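Nodulation protein S (Bradyrhizobium sp., PDB 3OFK) probably transfers a methyl group from S-adenosyl-L-methionine to nitrogen during nod factor synthesis, and is seen here with the spent cofactor S-adenosyl-L-homocysteine. Local coordinates at residues 51-59 with 113-123; 124-133 with 163-172. All coordinates share one frame; numbering follows the deposited sequence.

Contact 1: 51-59 with 113-123. With SAH (S-adenosyl-L-homocysteine), chain E.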
# COMPACT_ATOMS: atom_id res chain seq x y z
N ALA A 51 -8.26 -13.55 -11.38
CA ALA A 51 -9.16 -13.07 -10.31
C ALA A 51 -8.69 -13.52 -8.92
O ALA A 51 -8.17 -14.63 -8.75
CB ALA A 51 -10.64 -13.54 -10.56
N VAL A 52 -8.90 -12.68 -7.92
CA VAL A 52 -8.45 -12.97 -6.54
C VAL A 52 -9.62 -13.52 -5.70
O VAL A 52 -10.74 -13.07 -5.86
CB VAL A 52 -7.80 -11.68 -5.94
CG1 VAL A 52 -7.67 -11.74 -4.46
CG2 VAL A 52 -6.43 -11.44 -6.61
N SER A 53 -9.37 -14.48 -4.81
CA SER A 53 -10.46 -14.98 -3.91
C SER A 53 -10.76 -14.08 -2.68
O SER A 53 -11.93 -13.92 -2.26
CB SER A 53 -10.13 -16.38 -3.41
OG SER A 53 -10.19 -17.37 -4.46
N ASN A 54 -9.71 -13.55 -2.06
CA ASN A 54 -9.85 -12.92 -0.75
C ASN A 54 -8.72 -11.96 -0.64
O ASN A 54 -7.62 -12.36 -0.31
CB ASN A 54 -9.78 -13.97 0.36
CG ASN A 54 -10.25 -13.44 1.69
OD1 ASN A 54 -11.08 -12.54 1.74
ND2 ASN A 54 -9.75 -14.03 2.78
N GLY A 55 -8.95 -10.71 -1.01
CA GLY A 55 -7.87 -9.74 -1.12
C GLY A 55 -7.81 -8.81 0.11
O GLY A 55 -8.84 -8.58 0.76
N LEU A 56 -6.61 -8.31 0.40
CA LEU A 56 -6.40 -7.29 1.47
C LEU A 56 -5.68 -6.06 0.92
O LEU A 56 -4.60 -6.14 0.31
CB LEU A 56 -5.62 -7.87 2.65
CG LEU A 56 -5.27 -6.91 3.82
CD1 LEU A 56 -6.51 -6.48 4.60
CD2 LEU A 56 -4.24 -7.51 4.78
N GLU A 57 -6.24 -4.88 1.15
CA GLU A 57 -5.55 -3.66 0.77
C GLU A 57 -5.19 -2.96 2.06
O GLU A 57 -6.09 -2.78 2.92
CB GLU A 57 -6.41 -2.76 -0.11
CG GLU A 57 -5.60 -1.53 -0.62
CD GLU A 57 -6.42 -0.36 -1.13
OE1 GLU A 57 -7.63 -0.26 -0.84
OE2 GLU A 57 -5.85 0.48 -1.87
N ILE A 58 -3.90 -2.61 2.20
CA ILE A 58 -3.38 -1.92 3.41
C ILE A 58 -3.05 -0.48 3.07
O ILE A 58 -2.04 -0.23 2.40
CB ILE A 58 -2.12 -2.59 3.96
CG1 ILE A 58 -2.48 -3.98 4.47
CG2 ILE A 58 -1.48 -1.75 5.13
CD1 ILE A 58 -1.27 -4.92 4.63
N GLY A 59 -3.87 0.45 3.58
CA GLY A 59 -3.74 1.88 3.24
C GLY A 59 -4.48 2.26 1.95
O GLY A 59 -4.02 1.94 0.86
N GLU A 113 -8.16 -14.49 9.21
CA GLU A 113 -8.20 -14.43 7.73
C GLU A 113 -6.84 -14.70 7.08
O GLU A 113 -5.80 -14.18 7.52
CB GLU A 113 -8.63 -13.03 7.24
CG GLU A 113 -10.11 -12.68 7.30
CD GLU A 113 -10.85 -13.01 6.02
OE1 GLU A 113 -11.34 -14.14 5.88
OE2 GLU A 113 -10.95 -12.13 5.15
N LEU A 114 -6.86 -15.51 6.02
CA LEU A 114 -5.72 -15.60 5.10
C LEU A 114 -6.16 -15.06 3.74
O LEU A 114 -7.26 -15.36 3.29
CB LEU A 114 -5.19 -17.03 4.99
CG LEU A 114 -4.73 -17.65 6.32
CD1 LEU A 114 -4.33 -19.15 6.16
CD2 LEU A 114 -3.61 -16.83 6.95
N PHE A 115 -5.29 -14.25 3.14
CA PHE A 115 -5.53 -13.54 1.86
C PHE A 115 -4.62 -14.04 0.74
O PHE A 115 -3.41 -14.18 0.90
CB PHE A 115 -5.33 -12.04 2.05
CG PHE A 115 -6.13 -11.47 3.18
CD1 PHE A 115 -7.47 -11.16 3.01
CD2 PHE A 115 -5.56 -11.28 4.44
CE1 PHE A 115 -8.22 -10.67 4.05
CE2 PHE A 115 -6.31 -10.78 5.50
CZ PHE A 115 -7.65 -10.48 5.30
N ASP A 116 -5.21 -14.31 -0.42
CA ASP A 116 -4.40 -14.69 -1.60
C ASP A 116 -3.80 -13.47 -2.34
O ASP A 116 -2.97 -13.63 -3.26
CB ASP A 116 -5.17 -15.61 -2.55
CG ASP A 116 -6.46 -15.00 -3.06
OD1 ASP A 116 -7.07 -14.22 -2.34
OD2 ASP A 116 -6.87 -15.32 -4.19
N LEU A 117 -4.21 -12.26 -1.97
CA LEU A 117 -3.52 -11.05 -2.40
C LEU A 117 -3.48 -10.05 -1.26
O LEU A 117 -4.52 -9.78 -0.65
CB LEU A 117 -4.23 -10.37 -3.57
CG LEU A 117 -3.56 -9.09 -4.12
CD1 LEU A 117 -2.16 -9.35 -4.72
CD2 LEU A 117 -4.52 -8.51 -5.18
N ILE A 118 -2.29 -9.52 -0.98
CA ILE A 118 -2.15 -8.37 -0.13
C ILE A 118 -1.46 -7.27 -0.90
O ILE A 118 -0.41 -7.48 -1.51
CB ILE A 118 -1.31 -8.70 1.10
CG1 ILE A 118 -1.99 -9.80 1.90
CG2 ILE A 118 -1.10 -7.44 1.94
CD1 ILE A 118 -1.17 -10.30 3.09
N VAL A 119 -2.10 -6.12 -0.96
CA VAL A 119 -1.51 -4.96 -1.62
C VAL A 119 -1.08 -4.00 -0.48
O VAL A 119 -1.84 -3.71 0.45
CB VAL A 119 -2.48 -4.28 -2.64
CG1 VAL A 119 -1.80 -3.10 -3.31
CG2 VAL A 119 -3.03 -5.31 -3.71
N VAL A 120 0.18 -3.58 -0.54
CA VAL A 120 0.80 -2.71 0.45
C VAL A 120 1.66 -1.74 -0.31
O VAL A 120 2.84 -1.99 -0.62
CB VAL A 120 1.55 -3.52 1.52
CG1 VAL A 120 2.56 -4.49 0.91
CG2 VAL A 120 2.23 -2.61 2.53
N ALA A 121 1.06 -0.60 -0.64
CA ALA A 121 1.71 0.41 -1.48
C ALA A 121 1.75 1.77 -0.78
O ALA A 121 0.73 2.27 -0.34
CB ALA A 121 0.93 0.54 -2.84
N GLU A 122 2.96 2.34 -0.65
CA GLU A 122 3.14 3.75 -0.22
C GLU A 122 2.54 3.99 1.19
O GLU A 122 1.98 5.04 1.49
CB GLU A 122 2.55 4.72 -1.22
CG GLU A 122 2.90 4.46 -2.70
CD GLU A 122 4.40 4.53 -2.99
OE1 GLU A 122 5.14 5.20 -2.22
OE2 GLU A 122 4.81 3.86 -3.95
N VAL A 123 2.73 3.01 2.03
CA VAL A 123 2.24 3.03 3.42
C VAL A 123 3.31 2.69 4.47
O VAL A 123 3.37 3.34 5.51
CB VAL A 123 1.03 2.11 3.59
CG1 VAL A 123 1.38 0.68 3.18
CG2 VAL A 123 0.59 2.13 5.01
N SAH E . -2.11 2.22 -1.08
CA SAH E . -2.71 3.40 -1.71
CB SAH E . -2.73 4.56 -0.72
CG SAH E . -1.42 5.16 -0.25
SD SAH E . -1.59 6.68 0.75
C SAH E . -2.01 3.82 -3.01
O SAH E . -0.90 3.38 -3.32
OXT SAH E . -2.55 4.62 -3.78
C5' SAH E . -1.22 5.88 2.35
C4' SAH E . -2.38 5.34 3.17
O4' SAH E . -1.85 4.55 4.23
C3' SAH E . -3.25 6.42 3.81
O3' SAH E . -4.64 6.07 3.65
C2' SAH E . -2.82 6.37 5.28
O2' SAH E . -3.85 6.77 6.15
C1' SAH E . -2.50 4.91 5.43
N9 SAH E . -1.63 4.51 6.57
C8 SAH E . -0.52 5.15 7.05
N7 SAH E . -0.01 4.41 8.05
C5 SAH E . -0.76 3.30 8.22
C6 SAH E . -0.59 2.23 9.09
N6 SAH E . 0.41 2.27 10.01
N1 SAH E . -1.51 1.21 9.04
C2 SAH E . -2.54 1.25 8.10
N3 SAH E . -2.66 2.32 7.22
C4 SAH E . -1.77 3.33 7.26
O HOH W 1 -1.70 -0.44 -0.43
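V52 and D116 meet where two parallel neighbours of the central sheet begin, strands 52-58 and 115-121 of the Rossmann-like methyltransferase fold. One V52 methyl, CG1, rests against the D116 carboxylate, while CG2 reaches the L117 methyl CD2 at 3.8 Å. The chain then turns a corner at S53 and N54, and D116 grips both amides from the other strand: S53 N bonds to OD2 at 2.7 Å on its syn side, and N54 N to OD1, also at 2.7 Å but in a more bent hydrogen bond (145°). The D116 CG sits between its backbone N and carbonyl carbon (chi1 59°), which swings both oxygens toward this corner. The N54 side chain carries ND2 to L114 O at 2.9 Å, approaching from above the carbonyl plane; its bonds to the E113 carboxylate are weak, and E113 has a stronger partner in R75. From G55 the strands pair regularly. L56 N bonds to L117 O, and V119 N to L56 O in a nearly straight line (171°); L56 CB lies over the centre of the F115 ring, a CH-pi contact at 3.7 Å from the centroid. E57 points to the other face, where T66 takes its carboxylate. I58 lays CD1 against CG2 of I118, and I58 N bonds to V119 O. Beyond it the strands part: a water bridges I58 O and A121 N. Just past this water, at the C-terminal ends of the strands, the amino group of S-adenosyl-L-homocysteine donates to G59 O at 2.7 Å and A121 O at 2.9 Å.

Contact 2: 124-133 with 163-172. With SAH (S-adenosyl-L-homocysteine), chain E.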
# COMPACT_ATOMS: atom_id res chain seq x y z
N LEU A 124 4.17 1.69 4.21
CA LEU A 124 5.05 1.18 5.28
C LEU A 124 6.09 2.20 5.77
O LEU A 124 6.52 2.12 6.93
CB LEU A 124 5.71 -0.15 4.94
CG LEU A 124 4.87 -1.41 4.72
CD1 LEU A 124 5.79 -2.60 4.30
CD2 LEU A 124 4.07 -1.78 5.95
N TYR A 125 6.42 3.21 4.97
CA TYR A 125 7.33 4.24 5.47
C TYR A 125 6.73 5.20 6.51
O TYR A 125 7.46 5.98 7.13
CB TYR A 125 7.96 5.05 4.33
CG TYR A 125 7.03 5.62 3.28
CD1 TYR A 125 6.30 6.79 3.50
CD2 TYR A 125 6.93 5.01 2.03
CE1 TYR A 125 5.48 7.32 2.49
CE2 TYR A 125 6.11 5.53 1.04
CZ TYR A 125 5.40 6.67 1.27
OH TYR A 125 4.62 7.16 0.25
N TYR A 126 5.42 5.15 6.73
CA TYR A 126 4.86 5.98 7.81
C TYR A 126 5.17 5.40 9.20
O TYR A 126 4.98 6.04 10.21
CB TYR A 126 3.34 6.16 7.64
CG TYR A 126 3.01 7.02 6.44
CD1 TYR A 126 3.29 8.39 6.44
CD2 TYR A 126 2.43 6.48 5.32
CE1 TYR A 126 3.00 9.19 5.34
CE2 TYR A 126 2.15 7.27 4.21
CZ TYR A 126 2.44 8.61 4.24
OH TYR A 126 2.14 9.34 3.13
N LEU A 127 5.66 4.19 9.27
CA LEU A 127 5.98 3.61 10.57
C LEU A 127 7.23 4.31 11.13
O LEU A 127 8.03 4.88 10.38
CB LEU A 127 6.17 2.11 10.45
CG LEU A 127 4.89 1.35 10.09
CD1 LEU A 127 5.28 -0.04 9.60
CD2 LEU A 127 3.93 1.30 11.28
N GLU A 128 7.40 4.29 12.45
CA GLU A 128 8.45 5.06 13.11
C GLU A 128 9.87 4.52 13.00
O GLU A 128 10.83 5.29 13.03
CB GLU A 128 8.14 5.21 14.60
CG GLU A 128 6.88 5.97 14.88
CD GLU A 128 6.58 6.01 16.36
OE1 GLU A 128 5.91 5.09 16.87
OE2 GLU A 128 7.05 6.98 17.01
N ASP A 129 10.02 3.20 12.93
CA ASP A 129 11.37 2.60 12.88
C ASP A 129 11.35 1.26 12.21
O ASP A 129 10.27 0.77 11.83
CB ASP A 129 11.94 2.51 14.31
CG ASP A 129 11.01 1.77 15.26
OD1 ASP A 129 10.60 0.63 14.93
OD2 ASP A 129 10.74 2.32 16.35
N MET A 130 12.53 0.65 12.09
CA MET A 130 12.70 -0.65 11.42
C MET A 130 12.13 -1.83 12.19
O MET A 130 11.85 -2.87 11.60
CB MET A 130 14.20 -0.95 11.16
CG MET A 130 14.80 -0.50 9.81
SD MET A 130 13.65 -0.03 8.52
CE MET A 130 13.78 1.72 8.76
N THR A 131 12.02 -1.72 13.51
CA THR A 131 11.44 -2.80 14.31
C THR A 131 9.94 -2.89 14.02
O THR A 131 9.42 -3.99 13.82
CB THR A 131 11.70 -2.62 15.81
OG1 THR A 131 13.11 -2.62 16.07
CG2 THR A 131 11.06 -3.73 16.61
N GLN A 132 9.28 -1.74 13.98
CA GLN A 132 7.87 -1.68 13.54
C GLN A 132 7.66 -2.18 12.10
O GLN A 132 6.68 -2.88 11.86
CB GLN A 132 7.30 -0.27 13.67
CG GLN A 132 7.25 0.21 15.09
CD GLN A 132 6.73 1.60 15.22
OE1 GLN A 132 6.17 2.17 14.28
NE2 GLN A 132 6.89 2.15 16.40
N MET A 133 8.56 -1.84 11.17
CA MET A 133 8.41 -2.34 9.79
C MET A 133 8.45 -3.87 9.74
O MET A 133 7.59 -4.49 9.13
CB MET A 133 9.44 -1.77 8.85
CG MET A 133 9.29 -0.31 8.62
SD MET A 133 10.02 0.28 7.05
CE MET A 133 10.10 2.05 7.48
N TRP A 163 11.97 12.57 2.71
CA TRP A 163 10.65 12.86 3.28
C TRP A 163 10.60 12.78 4.81
O TRP A 163 9.53 12.94 5.39
CB TRP A 163 9.58 11.94 2.69
CG TRP A 163 9.25 12.20 1.24
CD1 TRP A 163 9.53 13.33 0.50
CD2 TRP A 163 8.52 11.33 0.38
NE1 TRP A 163 9.03 13.18 -0.78
CE2 TRP A 163 8.40 11.97 -0.87
CE3 TRP A 163 7.96 10.05 0.55
CZ2 TRP A 163 7.76 11.37 -1.96
CZ3 TRP A 163 7.32 9.46 -0.53
CH2 TRP A 163 7.23 10.13 -1.77
N GLY A 164 11.73 12.53 5.46
CA GLY A 164 11.79 12.40 6.91
C GLY A 164 11.54 10.99 7.44
O GLY A 164 11.52 10.78 8.65
N HIS A 165 11.34 10.03 6.55
CA HIS A 165 11.06 8.66 6.98
C HIS A 165 12.33 7.84 7.07
O HIS A 165 13.43 8.33 6.77
CB HIS A 165 10.00 8.00 6.08
CG HIS A 165 8.76 8.82 5.93
ND1 HIS A 165 8.00 9.23 7.01
CD2 HIS A 165 8.15 9.32 4.83
CE1 HIS A 165 6.98 9.95 6.57
NE2 HIS A 165 7.04 10.01 5.25
N VAL A 166 12.22 6.60 7.54
CA VAL A 166 13.41 5.80 7.83
C VAL A 166 13.90 4.94 6.64
O VAL A 166 15.12 4.84 6.39
CB VAL A 166 13.22 4.90 9.10
CG1 VAL A 166 14.48 4.08 9.36
CG2 VAL A 166 12.90 5.75 10.34
N ALA A 167 12.98 4.31 5.92
CA ALA A 167 13.35 3.49 4.80
C ALA A 167 12.19 3.31 3.81
O ALA A 167 11.02 3.48 4.17
CB ALA A 167 13.87 2.14 5.28
N GLY A 168 12.55 2.97 2.57
CA GLY A 168 11.60 2.80 1.48
C GLY A 168 11.77 1.46 0.76
O GLY A 168 12.05 0.43 1.41
N ALA A 169 11.63 1.48 -0.57
CA ALA A 169 11.48 0.27 -1.38
C ALA A 169 12.59 -0.76 -1.16
O ALA A 169 12.30 -1.93 -0.85
CB ALA A 169 11.38 0.64 -2.88
N GLU A 170 13.83 -0.32 -1.28
CA GLU A 170 14.94 -1.26 -1.37
C GLU A 170 15.11 -1.99 -0.04
O GLU A 170 15.28 -3.21 -0.00
CB GLU A 170 16.26 -0.59 -1.79
CG GLU A 170 16.22 0.11 -3.15
CD GLU A 170 15.81 1.58 -3.05
OE1 GLU A 170 14.88 1.87 -2.28
OE2 GLU A 170 16.43 2.43 -3.74
N THR A 171 14.99 -1.22 1.04
CA THR A 171 15.09 -1.75 2.37
C THR A 171 14.00 -2.77 2.68
O THR A 171 14.29 -3.88 3.14
CB THR A 171 15.19 -0.60 3.41
OG1 THR A 171 16.41 0.12 3.18
CG2 THR A 171 15.21 -1.14 4.79
N VAL A 172 12.74 -2.41 2.39
CA VAL A 172 11.64 -3.34 2.60
C VAL A 172 11.73 -4.59 1.70
O VAL A 172 11.52 -5.70 2.18
CB VAL A 172 10.29 -2.65 2.43
CG1 VAL A 172 9.17 -3.67 2.48
CG2 VAL A 172 10.10 -1.57 3.51
N SAH E . -2.11 2.22 -1.08
CA SAH E . -2.71 3.40 -1.71
CB SAH E . -2.73 4.56 -0.72
CG SAH E . -1.42 5.16 -0.25
SD SAH E . -1.59 6.68 0.75
C SAH E . -2.01 3.82 -3.01
O SAH E . -0.90 3.38 -3.32
OXT SAH E . -2.55 4.62 -3.78
C5' SAH E . -1.22 5.88 2.35
C4' SAH E . -2.38 5.34 3.17
O4' SAH E . -1.85 4.55 4.23
C3' SAH E . -3.25 6.42 3.81
O3' SAH E . -4.64 6.07 3.65
C2' SAH E . -2.82 6.37 5.28
O2' SAH E . -3.85 6.77 6.15
C1' SAH E . -2.50 4.91 5.43
N9 SAH E . -1.63 4.51 6.57
C8 SAH E . -0.52 5.15 7.05
N7 SAH E . -0.01 4.41 8.05
C5 SAH E . -0.76 3.30 8.22
C6 SAH E . -0.59 2.23 9.09
N6 SAH E . 0.41 2.27 10.01
N1 SAH E . -1.51 1.21 9.04
C2 SAH E . -2.54 1.25 8.10
N3 SAH E . -2.66 2.32 7.22
C4 SAH E . -1.77 3.33 7.26
O HOH W 2 9.79 5.09 8.17
O HOH W 3 8.20 7.92 9.68
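Y125 and H165 lie at the centre of an aromatic cluster, completed by Y126 and W163, that joins the 3-10 turn after strand 115-121 of the Rossmann-like fold to the loop leading into helix 169-179. The Y125 and H165 rings are inclined by 31°, neither stacked nor edge-to-face, with H165 CD2 only 3.4 Å from Y125 CD1. Y125 reaches this place because its CG stands between the backbone N and the carbonyl carbon (chi1 51°), which turns the ring along the opposing loop; its far end meets W163, whose CZ3 is 3.6 Å from Y125 OH, with the ring planes 58° apart. The imidazole lies between backbone groups, Y125 C over one face and W163 O over the opposite one, each toward the rim of the ring, while its CE1 approaches Y126 CD1 obliquely. Y126 in turn brings CD2 within 3.7 Å of C8 of the S-adenosyl-L-homocysteine adenine. No direct hydrogen bond crosses between the two segments, and water takes that role: one donates to Y125 O and L127 O and accepts from V166 N, and a second links L127 O to H165 ND1. An alanine at H165 would be likely to open a gap beside the Y125 and Y126 rings and leave the second water without its side-chain partner. Farther along, apolar chains take over. M130 brings SD to 3.9 Å from A167 CB, though the placement of its methyl end is doubtful, while the extended M133 crosses V172 at about a right angle, SD to CG2. D129 caps helix 130-142 through OD1, which accepts from Q132 N. Deeper in, L124 also crosses V172 nearly perpendicularly, its CD1 4.0 Å from V172 CG1.

How the contacts relate
The two contacts follow one another along the chain: strand 115-121 runs out into a short loop to V123, and L124 opens contact 2, with helix 130-142 next. Their centres are about 19 Å apart, on opposite sides of the chain's centre, yet both touch S-adenosyl-L-homocysteine. Contact 1 lies in the buried sheet and meets the ligand's amino group through G59 and A121, and its sugar and adenine through V123; contact 2 is only partly buried and adds Y126 and L127 along the adenine. E122 ties them together, accepting from the hydroxyl of Y125. D80, R38, H39, A61, D105 and I106 add hydrogen bonds to the ligand from outside both contacts.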